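PDB 3EAT: pyoverdine biosynthesis protein PvcB from Pseudomonas aeruginosa, which catalyses the 2-oxoglutarate-dependent oxidation of tyrosine isonitrile, a step in the biosynthesis of paerucumarin, with iron(II) as its probable cofactor. Local coordinates for residues Arg13-Arg18 / Leu30-Arg35; Ser145-Leu150 / Phe192-Phe197. All blocks are in the same frame, centred on the assembly; numbering follows the deposited sequence.

Interaction 1: Arg13-Arg18 / Leu30-Arg35; sequences RLSPLR and LLEPGR
Arg13, on the strand of the main mixed sheet that is outermost within this chain, pairs with Glu32 of the next strand, and the two chains run antiparallel, at 156° to each other over the short strand segments. Arg13-Glu32 and Ser15-Leu30 are hydrogen-bonded pairs, with Leu14-Leu31 a non-hydrogen-bonded pair between them. Arg13 N reaches Glu32 O at 2.8 Å and Leu30 N reaches Ser15 O at the same length; Glu32 N to Arg13 O and Ser15 N to Leu30 O close the two rings. Starting from its CB, which lies about 4.0 Å from Glu32 O, the Arg13 side chain places CG beside the backbone N (chi1 -81°), rises from the sheet and then turns about its CG-CD bond (chi3 -65°), which brings the guanidinium toward the neighbouring strand. NE makes a weak bond to Pro33 O. CZ lies 3.8 Å from Glu32 CB, which sits over one face of the group, offset toward its rim. NH2 donates to Pro33 O at 3.1 Å, and this oxygen lies at the guanidinium edge and near its plane. NH1 approaches Glu32 OE2 to 3.6 Å, but the oxygen is well out of the plane, and no N-H points at it. On the same face of the sheet, one water donates to Glu32 OE2 at 2.7 Å and is also bonded to Ser15 OG, with a weaker bond to Arg13 O. The reverse face is apolar: Leu14 CD2 meets Leu31 CG, and Leu31 packs onward against Trp47 and Leu48 of helix 45-55. The Pro33 carbonyl probably sets the turn of the guanidinium, whereas its attraction to Glu32 rests on charge alone.

Interaction 2: Ser145-Leu150 / Phe192-Phe197; sequences STPAAL and FPILRF
Thr146 OG1 takes part in two hydrogen bonds: it accepts from Leu195 N at 3.1 Å, with an almost straight N-H...O angle of 174°, and it is also bonded to Thr258 O. The contact sets the first turn of helix 146-152 across strand 193-195 of a two-stranded antiparallel sheet, the short axes crossing at 101°. Ser145 is the N-cap, its OG accepting from Ala148 N at 3.2 Å. The chi1 of Thr146 (62°) places OG1 between its backbone N and carbonyl carbon, facing the strand, and turns CG2 alongside Leu195, 3.6 Å from Leu195 CB. Thr146 and Leu195 point past one another, from helix and strand respectively, with Thr146 CB to Leu195 CB at 3.5 Å. Further up the helix, Leu150 crosses Leu195 at a slant, CD2 to CD2, while its CD1 rests on Pro193 CB at 4.0 Å; Trp161 of helix 155-163 touches both leucines. Pro147 CG comes to the edge of the Phe192 ring, near its plane. Arg196, just past the strand, folds back toward the carbonyl of Leu195. Its NH1 and NH2 bond to Asn256 O and Leu259 O, and its side chain lies about 8 Å from those of Asp114 and His261, the probable iron ligands. Its NE donates to Leu195 O at 2.6 Å, an oxygen lying in the guanidinium plane.

Interaction 1 closes before interaction 2 opens along the chain. Their centres lie 25 Å apart and their nearest atoms about 10 Å, so they do not touch. Interaction 1 forms one margin of the seven-stranded mixed sheet, where strand 12-16 is the outermost within the chain and pairs with 29-33; interaction 2 joins helix 146-152 to the small sheet of 184-186 and 193-195. No strand or helix is common to both. Strand 251-255, inside the large sheet, leads on to Asn256, Thr258 and Leu259, whose carbonyl oxygens accept hydrogen bonds from Arg196 and Thr146. The first contact thus extends the main sheet, whereas the second, more buried, packs a helix start on a short strand nearer the probable iron site.

Interaction 1: Arg13-Arg18 / Leu30-Arg35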
# COMPACT_ATOMS: atom_id res chain seq x y z
N ARG A 13 4.12 14.76 -7.38
CA ARG A 13 5.32 15.39 -6.82
C ARG A 13 5.09 15.55 -5.34
O ARG A 13 4.13 16.22 -4.92
CB ARG A 13 5.58 16.76 -7.45
CG ARG A 13 6.25 16.73 -8.80
CD ARG A 13 6.12 18.09 -9.48
NE ARG A 13 4.73 18.44 -9.81
CZ ARG A 13 4.14 19.60 -9.52
NH1 ARG A 13 4.83 20.56 -8.90
NH2 ARG A 13 2.87 19.82 -9.86
N LEU A 14 5.98 14.93 -4.55
CA LEU A 14 5.93 15.06 -3.11
C LEU A 14 7.00 16.02 -2.60
O LEU A 14 8.07 16.13 -3.18
CB LEU A 14 6.11 13.70 -2.43
CG LEU A 14 5.11 12.60 -2.76
CD1 LEU A 14 5.23 11.49 -1.78
CD2 LEU A 14 3.70 13.12 -2.75
N SER A 15 6.69 16.72 -1.51
CA SER A 15 7.69 17.52 -0.82
C SER A 15 7.25 17.82 0.59
O SER A 15 6.06 17.68 0.91
CB SER A 15 8.05 18.81 -1.58
OG SER A 15 6.91 19.44 -2.11
N PRO A 16 8.20 18.21 1.46
CA PRO A 16 7.83 18.51 2.84
C PRO A 16 6.79 19.62 2.94
O PRO A 16 6.82 20.59 2.18
CB PRO A 16 9.16 18.93 3.49
CG PRO A 16 10.22 18.30 2.63
CD PRO A 16 9.65 18.41 1.24
N LEU A 17 5.85 19.46 3.87
CA LEU A 17 4.91 20.52 4.18
C LEU A 17 5.63 21.74 4.78
O LEU A 17 6.44 21.61 5.71
CB LEU A 17 3.84 20.02 5.14
CG LEU A 17 2.67 20.98 5.33
CD1 LEU A 17 2.05 21.26 3.98
CD2 LEU A 17 1.64 20.42 6.32
N ARG A 18 5.34 22.90 4.23
CA ARG A 18 5.87 24.16 4.73
C ARG A 18 4.77 25.19 4.81
O ARG A 18 3.95 25.28 3.90
CB ARG A 18 6.99 24.67 3.84
CG ARG A 18 8.24 23.86 3.99
CD ARG A 18 9.10 23.95 2.78
NE ARG A 18 10.00 25.09 2.85
CZ ARG A 18 9.80 26.27 2.24
NH1 ARG A 18 8.70 26.50 1.53
NH2 ARG A 18 10.72 27.23 2.35
N LEU A 30 3.33 17.63 1.29
CA LEU A 30 2.64 18.29 0.20
C LEU A 30 2.65 17.33 -0.96
O LEU A 30 3.70 16.77 -1.30
CB LEU A 30 3.33 19.60 -0.17
CG LEU A 30 2.91 20.34 -1.44
CD1 LEU A 30 1.44 20.78 -1.43
CD2 LEU A 30 3.86 21.56 -1.76
N LEU A 31 1.47 17.12 -1.56
CA LEU A 31 1.33 16.30 -2.77
C LEU A 31 0.79 17.19 -3.88
O LEU A 31 -0.15 17.96 -3.67
CB LEU A 31 0.37 15.12 -2.55
CG LEU A 31 0.74 14.04 -1.54
CD1 LEU A 31 0.46 14.52 -0.12
CD2 LEU A 31 -0.04 12.75 -1.87
N GLU A 32 1.40 17.08 -5.06
CA GLU A 32 0.99 17.87 -6.20
C GLU A 32 0.90 16.98 -7.45
O GLU A 32 1.62 15.97 -7.55
CB GLU A 32 1.97 19.03 -6.42
CG GLU A 32 1.97 20.10 -5.32
CD GLU A 32 3.09 21.14 -5.53
OE1 GLU A 32 2.79 22.30 -5.90
OE2 GLU A 32 4.28 20.78 -5.36
N PRO A 33 0.01 17.33 -8.40
CA PRO A 33 -0.26 16.51 -9.58
C PRO A 33 0.97 16.18 -10.43
O PRO A 33 1.83 17.03 -10.63
CB PRO A 33 -1.26 17.35 -10.39
CG PRO A 33 -1.27 18.71 -9.76
CD PRO A 33 -0.82 18.54 -8.35
N GLY A 34 1.04 14.94 -10.93
CA GLY A 34 2.14 14.55 -11.80
C GLY A 34 1.76 14.58 -13.27
O GLY A 34 2.60 14.30 -14.14
N ARG A 35 0.50 14.92 -13.55
CA ARG A 35 0.00 15.00 -14.92
C ARG A 35 -0.94 16.20 -15.04
O ARG A 35 -1.70 16.48 -14.11
CB ARG A 35 -0.78 13.74 -15.32
CG ARG A 35 0.02 12.45 -15.44
CD ARG A 35 -0.85 11.35 -16.07
NE ARG A 35 -1.93 10.93 -15.18
CZ ARG A 35 -1.93 9.79 -14.49
NH1 ARG A 35 -0.90 8.95 -14.59
NH2 ARG A 35 -2.94 9.50 -13.68
O HOH W 1 5.43 18.70 -4.09

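Interaction 2: Ser145-Leu150 / Phe192-Phe197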
# COMPACT_ATOMS: atom_id res chain seq x y z
N SER A 145 1.27 18.29 15.84
CA SER A 145 1.69 16.92 15.96
C SER A 145 2.07 16.71 17.40
O SER A 145 3.03 17.30 17.89
CB SER A 145 2.87 16.64 15.04
OG SER A 145 3.57 15.50 15.49
N THR A 146 1.30 15.87 18.09
CA THR A 146 1.56 15.60 19.49
C THR A 146 2.86 14.81 19.72
O THR A 146 3.53 15.04 20.72
CB THR A 146 0.33 14.96 20.20
OG1 THR A 146 0.01 13.70 19.61
CG2 THR A 146 -0.88 15.87 20.10
N PRO A 147 3.22 13.85 18.83
CA PRO A 147 4.58 13.29 18.97
C PRO A 147 5.71 14.33 18.87
O PRO A 147 6.68 14.24 19.61
CB PRO A 147 4.67 12.28 17.83
CG PRO A 147 3.24 11.88 17.59
CD PRO A 147 2.46 13.15 17.78
N ALA A 148 5.59 15.29 17.96
CA ALA A 148 6.59 16.36 17.86
C ALA A 148 6.69 17.16 19.16
O ALA A 148 7.80 17.41 19.67
CB ALA A 148 6.29 17.27 16.69
N ALA A 149 5.54 17.53 19.71
CA ALA A 149 5.47 18.25 20.97
C ALA A 149 6.14 17.46 22.09
O ALA A 149 6.83 18.04 22.93
CB ALA A 149 4.03 18.57 21.33
N LEU A 150 5.94 16.14 22.08
CA LEU A 150 6.56 15.25 23.08
C LEU A 150 8.09 15.23 23.02
O LEU A 150 8.74 15.00 24.04
CB LEU A 150 5.99 13.84 22.99
CG LEU A 150 4.70 13.57 23.77
CD1 LEU A 150 3.96 12.33 23.28
CD2 LEU A 150 4.97 13.44 25.27
N PHE A 192 2.16 4.07 19.56
CA PHE A 192 3.17 5.10 19.81
C PHE A 192 2.63 6.19 20.75
O PHE A 192 1.42 6.36 20.85
CB PHE A 192 3.77 5.64 18.50
CG PHE A 192 2.78 6.28 17.57
CD1 PHE A 192 2.55 7.65 17.61
CD2 PHE A 192 2.12 5.52 16.62
CE1 PHE A 192 1.64 8.25 16.73
CE2 PHE A 192 1.20 6.12 15.74
CZ PHE A 192 0.97 7.48 15.80
N PRO A 193 3.53 6.86 21.51
CA PRO A 193 3.09 7.94 22.40
C PRO A 193 2.46 9.14 21.68
O PRO A 193 2.99 9.63 20.69
CB PRO A 193 4.39 8.34 23.12
CG PRO A 193 5.26 7.09 23.04
CD PRO A 193 4.97 6.58 21.65
N ILE A 194 1.32 9.59 22.18
CA ILE A 194 0.65 10.77 21.66
C ILE A 194 0.17 11.63 22.83
O ILE A 194 0.27 11.22 24.00
CB ILE A 194 -0.56 10.38 20.76
CG1 ILE A 194 -1.60 9.56 21.56
CG2 ILE A 194 -0.09 9.62 19.50
CD1 ILE A 194 -2.97 9.46 20.87
N LEU A 195 -0.33 12.82 22.52
CA LEU A 195 -1.06 13.62 23.50
C LEU A 195 -2.55 13.65 23.18
O LEU A 195 -2.97 13.75 22.01
CB LEU A 195 -0.49 15.05 23.60
CG LEU A 195 0.98 15.22 24.01
CD1 LEU A 195 1.40 16.68 24.00
CD2 LEU A 195 1.27 14.60 25.37
N ARG A 196 -3.36 13.53 24.23
CA ARG A 196 -4.76 13.91 24.17
C ARG A 196 -4.97 15.03 25.17
O ARG A 196 -4.78 14.86 26.37
CB ARG A 196 -5.70 12.72 24.41
CG ARG A 196 -5.57 11.57 23.41
CD ARG A 196 -6.14 11.88 22.03
NE ARG A 196 -5.19 12.60 21.19
CZ ARG A 196 -5.37 12.87 19.89
NH1 ARG A 196 -6.49 12.48 19.26
NH2 ARG A 196 -4.43 13.52 19.21
N PHE A 197 -5.36 16.19 24.66
CA PHE A 197 -5.44 17.40 25.45
C PHE A 197 -6.49 18.25 24.76
O PHE A 197 -6.43 18.46 23.55
CB PHE A 197 -4.07 18.09 25.45
CG PHE A 197 -4.06 19.50 26.02
CD1 PHE A 197 -4.61 19.78 27.28
CD2 PHE A 197 -3.45 20.54 25.32
CE1 PHE A 197 -4.57 21.09 27.81
CE2 PHE A 197 -3.39 21.84 25.84
CZ PHE A 197 -3.95 22.11 27.08